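Long-range contacts in uncharacterized protein (Kutzneria albida DSM 43870, PDB 5M6Q), which is a microbial transglutaminase that probably transfers the gamma-glutamyl group of protein glutamine side chains to amines, cross-linking proteins: residues F131-P137 with Y162-P168; S125-F131 with N172-F178. All blocks are in the same frame, centred on the assembly; numbering follows the deposited sequence.

Contact 1 of 2, residues F131-P137 with Y162-P168; sequences FYSWQNP and YRYRARP. With MES (2-(N-morpholino)-ethanesulfonic acid), chain D.
Q135 reaches across to R163 and R165 with its amide. From CB the chain bends at chi2 (-60°), and this turn carries its outer half obliquely across to the Y162 ring, CG 3.6 Å from Y162 CD1 and CD about as close to CD1 and CE1, the amide plane turned 28° from the ring. OE1 takes two backbone N-H groups, that of R165 (Q135 OE1 to R165 N 2.8 Å) in the carbonyl plane on a lone pair, and that of R163, tilted from the plane. NE2 gives to R165 O (2.8 Å) and back to Y132 O, so four bonds hold the amide and fix its rotation. A leucine here would probably leave the N-H groups of R163 and R165 and the carbonyls of Y132 and R165 without these mates. The loops follow strand 122-131 and precede strand 174-179 in the microbial transglutaminase fold, with helix 141-146 between them. R163 NH1 bonds Q135 O (2.7 Å), while R165, extended as far as NE, sends NH1 to W134 O (2.7 Å) at the centre of an inverse gamma turn. The R165 guanidinium also grips the sulfonate of a bound MES, NH2 meeting O3S at 174°, and P137 CB lies over one of its faces. R167 CB sits 3.5 Å from the centroid of the Y132 ring in a CH-pi contact almost on the ring normal; W134 N lies over the opposite face. Water 1 accepts from Y132 N and Y162 OH and donates to R165 O; Y162 OH is also hydrogen-bonded to K129 NZ.

Contact 2 of 2, residues S125-F131 with N172-F178; sequences SIFSKRF and NFDYGWF
S128 and G176 form a hydrogen-bonded pair midway along two antiparallel strands, 122-131 and 174-179, neighbours inside the seven-stranded antiparallel sheet of this microbial transglutaminase. The backbone ladder comes first. S128 N to G176 O and G176 N to S128 O both measure 2.8 Å; R130 and D174 form the next such pair, and F178 N adds a bond to I126 O. At the non-hydrogen-bonded pair K129–Y175, CA-H groups point at carbonyls, K129 CA lying 3.3 Å from D174 O.

Polar side-chain bonding centres on K129. Its CG stands anti to the backbone N (chi1 176°) and the chain runs alongside Y175, turning only at chi4 (59°) to bring NZ to Y175 OH (2.8 Å). On the face of S128, R130 and D174, D174 OD2 is hydrogen-bonded to H187 ND1; the D174–H187 pair is consistent with the Asp and His of the Cys-Asp-His active site of microbial transglutaminases. N172, just ahead of the strand, lies near the modified cysteine at position 45.

Ring contacts line the face of F127, K129, Y175 and W177, which helix 47-53 approaches. K129 CG lies over one face of the Y175 ring as a CH-pi contact, while F127 CE1 comes to that ring's edge; the two rings lie side by side, planes 41° apart. The W177 indole puts CH2 3.4 Å from S125 CB.

Apolar packing closes the end: I126 CG2 meets F178 CD2 at 3.9 Å, the two side chains pointing the same way. Here water 2 spans the strands, accepting from I126 N and lying 2.9 Å from F178 O.

Overall arrangement
Contact 2 is core, its centre about 5 Å from the centre of the chain; the centre of contact 1 sits about 18 Å out, where the loop after strand 122-131 meets the loop leading to strand 174-179. F131 belongs to both, ending strand 122-131 and starting the loop. The regular backbone ladder of contact 2 gives way in contact 1 to arginine and glutamine side chains bonding to irregular backbone, and, at the surface, to a bound buffer molecule. Aromatic rings recur in both, but in contact 2 they line a buried sheet face. The two contacts also touch directly: Y164 CE1 packs 3.5 Å from Y175 OH, and A166 CB packs on N172 CA.

Contact 1 of 2, residues F131-P137 with Y162-P168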
loop_
_atom_site.group_PDB
_atom_site.type_symbol
_atom_site.label_atom_id
_atom_site.label_comp_id
_atom_site.label_asym_id
_atom_site.label_seq_id
_atom_site.Cartn_x
_atom_site.Cartn_y
_atom_site.Cartn_z
ATOM N N PHE A 131 -7.969 -2.397 8.379
ATOM C CA PHE A 131 -9.370 -2.059 8.197
ATOM C C PHE A 131 -10.270 -2.927 9.071
ATOM O O PHE A 131 -9.800 -3.787 9.820
ATOM C CB PHE A 131 -9.754 -2.185 6.712
ATOM C CG PHE A 131 -9.596 -3.582 6.144
ATOM C CD1 PHE A 131 -8.345 -4.063 5.768
ATOM C CD2 PHE A 131 -10.710 -4.396 5.952
ATOM C CE1 PHE A 131 -8.201 -5.329 5.222
ATOM C CE2 PHE A 131 -10.573 -5.681 5.400
ATOM C CZ PHE A 131 -9.318 -6.148 5.039
ATOM N N TYR A 132 -11.569 -2.672 8.985
ATOM C CA TYR A 132 -12.569 -3.371 9.776
ATOM C C TYR A 132 -13.309 -4.362 8.877
ATOM O O TYR A 132 -13.674 -4.039 7.750
ATOM C CB TYR A 132 -13.529 -2.354 10.403
ATOM C CG TYR A 132 -14.597 -2.909 11.321
ATOM C CD1 TYR A 132 -14.285 -3.745 12.376
ATOM C CD2 TYR A 132 -15.923 -2.557 11.138
ATOM C CE1 TYR A 132 -15.279 -4.225 13.225
ATOM C CE2 TYR A 132 -16.914 -3.017 11.975
ATOM C CZ TYR A 132 -16.595 -3.844 13.013
ATOM O OH TYR A 132 -17.613 -4.296 13.820
ATOM N N SER A 133 -13.516 -5.569 9.384
ATOM C CA SER A 133 -14.043 -6.669 8.583
ATOM C C SER A 133 -15.524 -6.540 8.300
ATOM O O SER A 133 -15.995 -6.996 7.264
ATOM C CB SER A 133 -13.788 -8.003 9.282
ATOM O OG SER A 133 -14.442 -8.032 10.527
ATOM N N TRP A 134 -16.255 -5.910 9.212
ATOM C CA TRP A 134 -17.708 -5.853 9.105
ATOM C C TRP A 134 -18.150 -4.742 8.150
ATOM O O TRP A 134 -18.662 -3.714 8.580
ATOM C CB TRP A 134 -18.329 -5.647 10.493
ATOM C CG TRP A 134 -19.566 -6.453 10.730
ATOM C CD1 TRP A 134 -20.640 -6.561 9.897
ATOM C CD2 TRP A 134 -19.868 -7.251 11.877
ATOM N NE1 TRP A 134 -21.586 -7.385 10.446
ATOM C CE2 TRP A 134 -21.140 -7.822 11.664
ATOM C CE3 TRP A 134 -19.187 -7.546 13.059
ATOM C CZ2 TRP A 134 -21.752 -8.663 12.595
ATOM C CZ3 TRP A 134 -19.795 -8.387 13.984
ATOM C CH2 TRP A 134 -21.063 -8.933 13.745
ATOM N N GLN A 135 -17.966 -4.964 6.854
ATOM C CA GLN A 135 -18.087 -3.892 5.870
ATOM C C GLN A 135 -19.532 -3.603 5.496
ATOM O O GLN A 135 -19.839 -2.576 4.885
ATOM C CB GLN A 135 -17.269 -4.242 4.621
ATOM C CG GLN A 135 -15.773 -3.960 4.792
ATOM C CD GLN A 135 -15.499 -2.499 5.097
ATOM O OE1 GLN A 135 -15.737 -1.622 4.260
ATOM N NE2 GLN A 135 -15.009 -2.228 6.297
ATOM N N ASN A 136 -20.415 -4.525 5.862
ATOM C CA ASN A 136 -21.851 -4.352 5.693
ATOM C C ASN A 136 -22.490 -4.734 7.004
ATOM O O ASN A 136 -22.363 -5.873 7.441
ATOM C CB ASN A 136 -22.387 -5.219 4.555
ATOM C CG ASN A 136 -23.855 -4.955 4.249
ATOM O OD1 ASN A 136 -24.657 -4.658 5.138
ATOM N ND2 ASN A 136 -24.209 -5.059 2.973
ATOM N N PRO A 137 -23.178 -3.778 7.646
ATOM C CA PRO A 137 -23.747 -4.052 8.969
ATOM C C PRO A 137 -24.790 -5.178 8.921
ATOM O O PRO A 137 -25.103 -5.758 9.955
ATOM C CB PRO A 137 -24.371 -2.713 9.367
ATOM C CG PRO A 137 -24.547 -1.957 8.093
ATOM C CD PRO A 137 -23.490 -2.425 7.158
ATOM N N TYR A 162 -14.985 -4.800 -0.188
ATOM C CA TYR A 162 -14.589 -3.745 0.733
ATOM C C TYR A 162 -15.218 -2.392 0.377
ATOM O O TYR A 162 -15.176 -1.968 -0.771
ATOM C CB TYR A 162 -13.064 -3.637 0.780
ATOM C CG TYR A 162 -12.612 -2.604 1.760
ATOM C CD1 TYR A 162 -12.744 -2.819 3.133
ATOM C CD2 TYR A 162 -12.088 -1.399 1.326
ATOM C CE1 TYR A 162 -12.362 -1.860 4.044
ATOM C CE2 TYR A 162 -11.690 -0.446 2.221
ATOM C CZ TYR A 162 -11.824 -0.683 3.583
ATOM O OH TYR A 162 -11.426 0.273 4.476
ATOM N N ARG A 163 -15.797 -1.720 1.368
ATOM C CA ARG A 163 -16.549 -0.472 1.140
ATOM C C ARG A 163 -16.043 0.724 1.952
ATOM O O ARG A 163 -16.753 1.719 2.082
ATOM C CB ARG A 163 -18.029 -0.673 1.485
ATOM C CG ARG A 163 -18.662 -1.927 0.942
ATOM C CD ARG A 163 -20.102 -2.069 1.445
ATOM N NE ARG A 163 -20.842 -0.808 1.368
ATOM C CZ ARG A 163 -21.420 -0.198 2.403
ATOM N NH1 ARG A 163 -21.366 -0.739 3.621
ATOM N NH2 ARG A 163 -22.061 0.954 2.217
ATOM N N TYR A 164 -14.850 0.616 2.529
ATOM C CA TYR A 164 -14.284 1.681 3.365
ATOM C C TYR A 164 -15.145 2.047 4.578
ATOM O O TYR A 164 -15.086 3.180 5.064
ATOM C CB TYR A 164 -14.032 2.941 2.536
ATOM C CG TYR A 164 -13.048 2.732 1.413
ATOM C CD1 TYR A 164 -11.684 2.898 1.615
ATOM C CD2 TYR A 164 -13.485 2.362 0.152
ATOM C CE1 TYR A 164 -10.785 2.696 0.593
ATOM C CE2 TYR A 164 -12.600 2.163 -0.879
ATOM C CZ TYR A 164 -11.254 2.327 -0.662
ATOM O OH TYR A 164 -10.383 2.120 -1.708
ATOM N N ARG A 165 -15.918 1.090 5.075
ATOM C CA ARG A 165 -16.732 1.311 6.261
ATOM C C ARG A 165 -15.917 1.192 7.544
ATOM O O ARG A 165 -15.209 0.210 7.733
ATOM C CB ARG A 165 -17.890 0.313 6.324
ATOM C CG ARG A 165 -18.816 0.582 7.518
ATOM C CD ARG A 165 -19.956 -0.440 7.675
ATOM N NE ARG A 165 -20.769 -0.100 8.837
ATOM C CZ ARG A 165 -20.938 -0.885 9.892
ATOM N NH1 ARG A 165 -20.374 -2.082 9.919
ATOM N NH2 ARG A 165 -21.683 -0.480 10.917
ATOM N N ALA A 166 -16.054 2.173 8.438
ATOM C CA ALA A 166 -15.396 2.134 9.744
ATOM C C ALA A 166 -16.180 1.305 10.746
ATOM O O ALA A 166 -17.406 1.242 10.689
ATOM C CB ALA A 166 -15.208 3.537 10.295
ATOM N N ARG A 167 -15.473 0.690 11.683
ATOM C CA ARG A 167 -16.115 0.281 12.919
ATOM C C ARG A 167 -16.736 1.529 13.569
ATOM O O ARG A 167 -16.048 2.527 13.769
ATOM C CB ARG A 167 -15.119 -0.387 13.857
ATOM C CG ARG A 167 -15.777 -0.860 15.142
ATOM C CD ARG A 167 -14.844 -1.576 16.055
ATOM N NE ARG A 167 -15.587 -2.058 17.211
ATOM C CZ ARG A 167 -15.059 -2.327 18.396
ATOM N NH1 ARG A 167 -13.758 -2.167 18.604
ATOM N NH2 ARG A 167 -15.845 -2.764 19.372
ATOM N N PRO A 168 -18.043 1.486 13.866
ATOM C CA PRO A 168 -18.732 2.671 14.412
ATOM C C PRO A 168 -17.988 3.251 15.618
ATOM O O PRO A 168 -17.700 2.515 16.564
ATOM C CB PRO A 168 -20.104 2.131 14.827
ATOM C CG PRO A 168 -20.285 0.859 14.039
ATOM C CD PRO A 168 -18.913 0.294 13.822
HETATM O O1 MES D . -25.007 -5.585 16.534
HETATM C C2 MES D . -25.141 -4.333 15.852
HETATM C C3 MES D . -24.913 -4.482 14.350
HETATM N N4 MES D . -23.679 -5.242 14.177
HETATM C C5 MES D . -23.482 -6.503 14.881
HETATM C C6 MES D . -23.730 -6.205 16.354
HETATM C C7 MES D . -22.855 -4.981 13.009
HETATM C C8 MES D . -21.498 -4.728 13.656
HETATM S S MES D . -21.091 -3.111 13.565
HETATM O O1S MES D . -20.479 -2.700 14.857
HETATM O O2S MES D . -20.096 -2.936 12.480
HETATM O O3S MES D . -22.279 -2.275 13.263
HETATM O O HOH W 1 -12.407 -0.319 7.316
#

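Contact 2 of 2, residues S125-F131 with N172-F178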
loop_
_atom_site.group_PDB
_atom_site.type_symbol
_atom_site.label_atom_id
_atom_site.label_comp_id
_atom_site.label_asym_id
_atom_site.label_seq_id
_atom_site.Cartn_x
_atom_site.Cartn_y
_atom_site.Cartn_z
ATOM N N SER A 125 5.370 -1.829 -5.735
ATOM C CA SER A 125 5.607 -1.296 -4.404
ATOM C C SER A 125 4.629 -1.929 -3.435
ATOM O O SER A 125 3.660 -2.532 -3.862
ATOM C CB SER A 125 5.469 0.221 -4.398
ATOM O OG SER A 125 6.494 0.797 -5.185
ATOM N N ILE A 126 4.904 -1.814 -2.139
ATOM C CA ILE A 126 4.086 -2.454 -1.108
ATOM C C ILE A 126 3.562 -1.407 -0.143
ATOM O O ILE A 126 4.260 -0.450 0.211
ATOM C CB ILE A 126 4.869 -3.541 -0.344
ATOM C CG1 ILE A 126 5.210 -4.701 -1.273
ATOM C CG2 ILE A 126 4.097 -4.058 0.900
ATOM C CD1 ILE A 126 6.026 -5.781 -0.602
ATOM N N PHE A 127 2.316 -1.576 0.260
ATOM C CA PHE A 127 1.811 -0.849 1.402
ATOM C C PHE A 127 0.937 -1.807 2.174
ATOM O O PHE A 127 0.512 -2.822 1.641
ATOM C CB PHE A 127 1.056 0.414 0.977
ATOM C CG PHE A 127 -0.124 0.147 0.105
ATOM C CD1 PHE A 127 -1.370 -0.108 0.658
ATOM C CD2 PHE A 127 -0.001 0.176 -1.277
ATOM C CE1 PHE A 127 -2.476 -0.350 -0.154
ATOM C CE2 PHE A 127 -1.099 -0.074 -2.091
ATOM C CZ PHE A 127 -2.337 -0.325 -1.524
ATOM N N SER A 128 0.675 -1.485 3.434
ATOM C CA SER A 128 -0.145 -2.318 4.282
ATOM C C SER A 128 -1.363 -1.550 4.712
ATOM O O SER A 128 -1.267 -0.411 5.179
ATOM C CB SER A 128 0.623 -2.777 5.517
ATOM O OG SER A 128 -0.224 -3.582 6.313
ATOM N N LYS A 129 -2.511 -2.189 4.582
ATOM C CA LYS A 129 -3.755 -1.554 4.930
ATOM C C LYS A 129 -4.410 -2.283 6.088
ATOM O O LYS A 129 -4.525 -3.507 6.089
ATOM C CB LYS A 129 -4.696 -1.518 3.718
ATOM C CG LYS A 129 -6.070 -0.961 4.012
ATOM C CD LYS A 129 -7.019 -1.272 2.831
ATOM C CE LYS A 129 -8.436 -0.851 3.128
ATOM N NZ LYS A 129 -8.553 0.620 3.429
ATOM N N ARG A 130 -4.843 -1.512 7.073
ATOM C CA ARG A 130 -5.589 -2.036 8.194
ATOM C C ARG A 130 -7.021 -1.524 8.097
ATOM O O ARG A 130 -7.261 -0.356 7.762
ATOM C CB ARG A 130 -4.951 -1.618 9.524
ATOM C CG ARG A 130 -3.463 -1.969 9.645
ATOM C CD ARG A 130 -2.932 -1.736 11.062
ATOM N NE ARG A 130 -3.663 -2.507 12.073
ATOM C CZ ARG A 130 -3.424 -2.455 13.384
ATOM N NH1 ARG A 130 -2.452 -1.683 13.860
ATOM N NH2 ARG A 130 -4.151 -3.181 14.222
ATOM N N PHE A 131 -7.969 -2.397 8.379
ATOM C CA PHE A 131 -9.370 -2.059 8.197
ATOM C C PHE A 131 -10.270 -2.927 9.071
ATOM O O PHE A 131 -9.800 -3.787 9.820
ATOM C CB PHE A 131 -9.754 -2.185 6.712
ATOM C CG PHE A 131 -9.596 -3.582 6.144
ATOM C CD1 PHE A 131 -8.345 -4.063 5.768
ATOM C CD2 PHE A 131 -10.710 -4.396 5.952
ATOM C CE1 PHE A 131 -8.201 -5.329 5.222
ATOM C CE2 PHE A 131 -10.573 -5.681 5.400
ATOM C CZ PHE A 131 -9.318 -6.148 5.039
ATOM N N ASN A 172 -11.740 4.687 9.853
ATOM C CA ASN A 172 -12.017 3.670 8.833
ATOM C C ASN A 172 -10.808 2.770 8.530
ATOM O O ASN A 172 -10.943 1.548 8.446
ATOM C CB ASN A 172 -12.515 4.322 7.533
ATOM C CG ASN A 172 -11.723 5.569 7.144
ATOM O OD1 ASN A 172 -10.605 5.799 7.614
ATOM N ND2 ASN A 172 -12.308 6.383 6.279
ATOM N N PHE A 173 -9.630 3.361 8.390
ATOM C CA PHE A 173 -8.489 2.573 7.960
ATOM C C PHE A 173 -7.160 3.152 8.425
ATOM O O PHE A 173 -7.098 4.265 8.931
ATOM C CB PHE A 173 -8.495 2.447 6.428
ATOM C CG PHE A 173 -8.701 3.755 5.709
ATOM C CD1 PHE A 173 -7.783 4.791 5.834
ATOM C CD2 PHE A 173 -9.816 3.948 4.911
ATOM C CE1 PHE A 173 -7.966 5.998 5.172
ATOM C CE2 PHE A 173 -10.013 5.159 4.247
ATOM C CZ PHE A 173 -9.079 6.181 4.378
ATOM N N ASP A 174 -6.098 2.375 8.244
ATOM C CA ASP A 174 -4.759 2.933 8.216
ATOM C C ASP A 174 -4.083 2.389 6.963
ATOM O O ASP A 174 -4.385 1.271 6.509
ATOM C CB ASP A 174 -3.963 2.585 9.485
ATOM C CG ASP A 174 -2.847 3.607 9.788
ATOM O OD1 ASP A 174 -2.599 4.520 8.968
ATOM O OD2 ASP A 174 -2.213 3.505 10.856
ATOM N N TYR A 175 -3.218 3.205 6.381
ATOM C CA TYR A 175 -2.341 2.807 5.282
ATOM C C TYR A 175 -0.920 3.038 5.696
ATOM O O TYR A 175 -0.606 4.110 6.204
ATOM C CB TYR A 175 -2.612 3.629 4.022
ATOM C CG TYR A 175 -3.874 3.238 3.318
ATOM C CD1 TYR A 175 -5.108 3.713 3.748
ATOM C CD2 TYR A 175 -3.836 2.381 2.231
ATOM C CE1 TYR A 175 -6.288 3.337 3.093
ATOM C CE2 TYR A 175 -5.006 2.004 1.571
ATOM C CZ TYR A 175 -6.221 2.489 2.006
ATOM O OH TYR A 175 -7.371 2.106 1.350
ATOM N N GLY A 176 -0.057 2.061 5.441
ATOM C CA GLY A 176 1.355 2.207 5.726
ATOM C C GLY A 176 2.201 1.908 4.504
ATOM O O GLY A 176 2.172 0.808 3.970
ATOM N N TRP A 177 2.961 2.903 4.072
ATOM C CA TRP A 177 3.831 2.756 2.929
ATOM C C TRP A 177 5.104 2.037 3.329
ATOM O O TRP A 177 5.771 2.435 4.290
ATOM C CB TRP A 177 4.169 4.118 2.343
ATOM C CG TRP A 177 5.191 4.008 1.265
ATOM C CD1 TRP A 177 6.541 4.168 1.386
ATOM C CD2 TRP A 177 4.946 3.688 -0.101
ATOM N NE1 TRP A 177 7.151 3.971 0.172
ATOM C CE2 TRP A 177 6.193 3.681 -0.761
ATOM C CE3 TRP A 177 3.794 3.418 -0.837
ATOM C CZ2 TRP A 177 6.317 3.423 -2.116
ATOM C CZ3 TRP A 177 3.923 3.161 -2.194
ATOM C CH2 TRP A 177 5.175 3.172 -2.815
ATOM N N PHE A 178 5.434 0.971 2.613
ATOM C CA PHE A 178 6.621 0.189 2.943
ATOM C C PHE A 178 7.887 0.823 2.383
ATOM O O PHE A 178 8.126 0.789 1.181
ATOM C CB PHE A 178 6.500 -1.243 2.406
ATOM C CG PHE A 178 7.492 -2.202 2.993
ATOM C CD1 PHE A 178 8.276 -1.845 4.100
ATOM C CD2 PHE A 178 7.633 -3.477 2.454
ATOM C CE1 PHE A 178 9.186 -2.740 4.653
ATOM C CE2 PHE A 178 8.541 -4.389 3.003
ATOM C CZ PHE A 178 9.315 -4.018 4.110
HETATM O O HOH W 2 7.381 -0.547 -1.245
#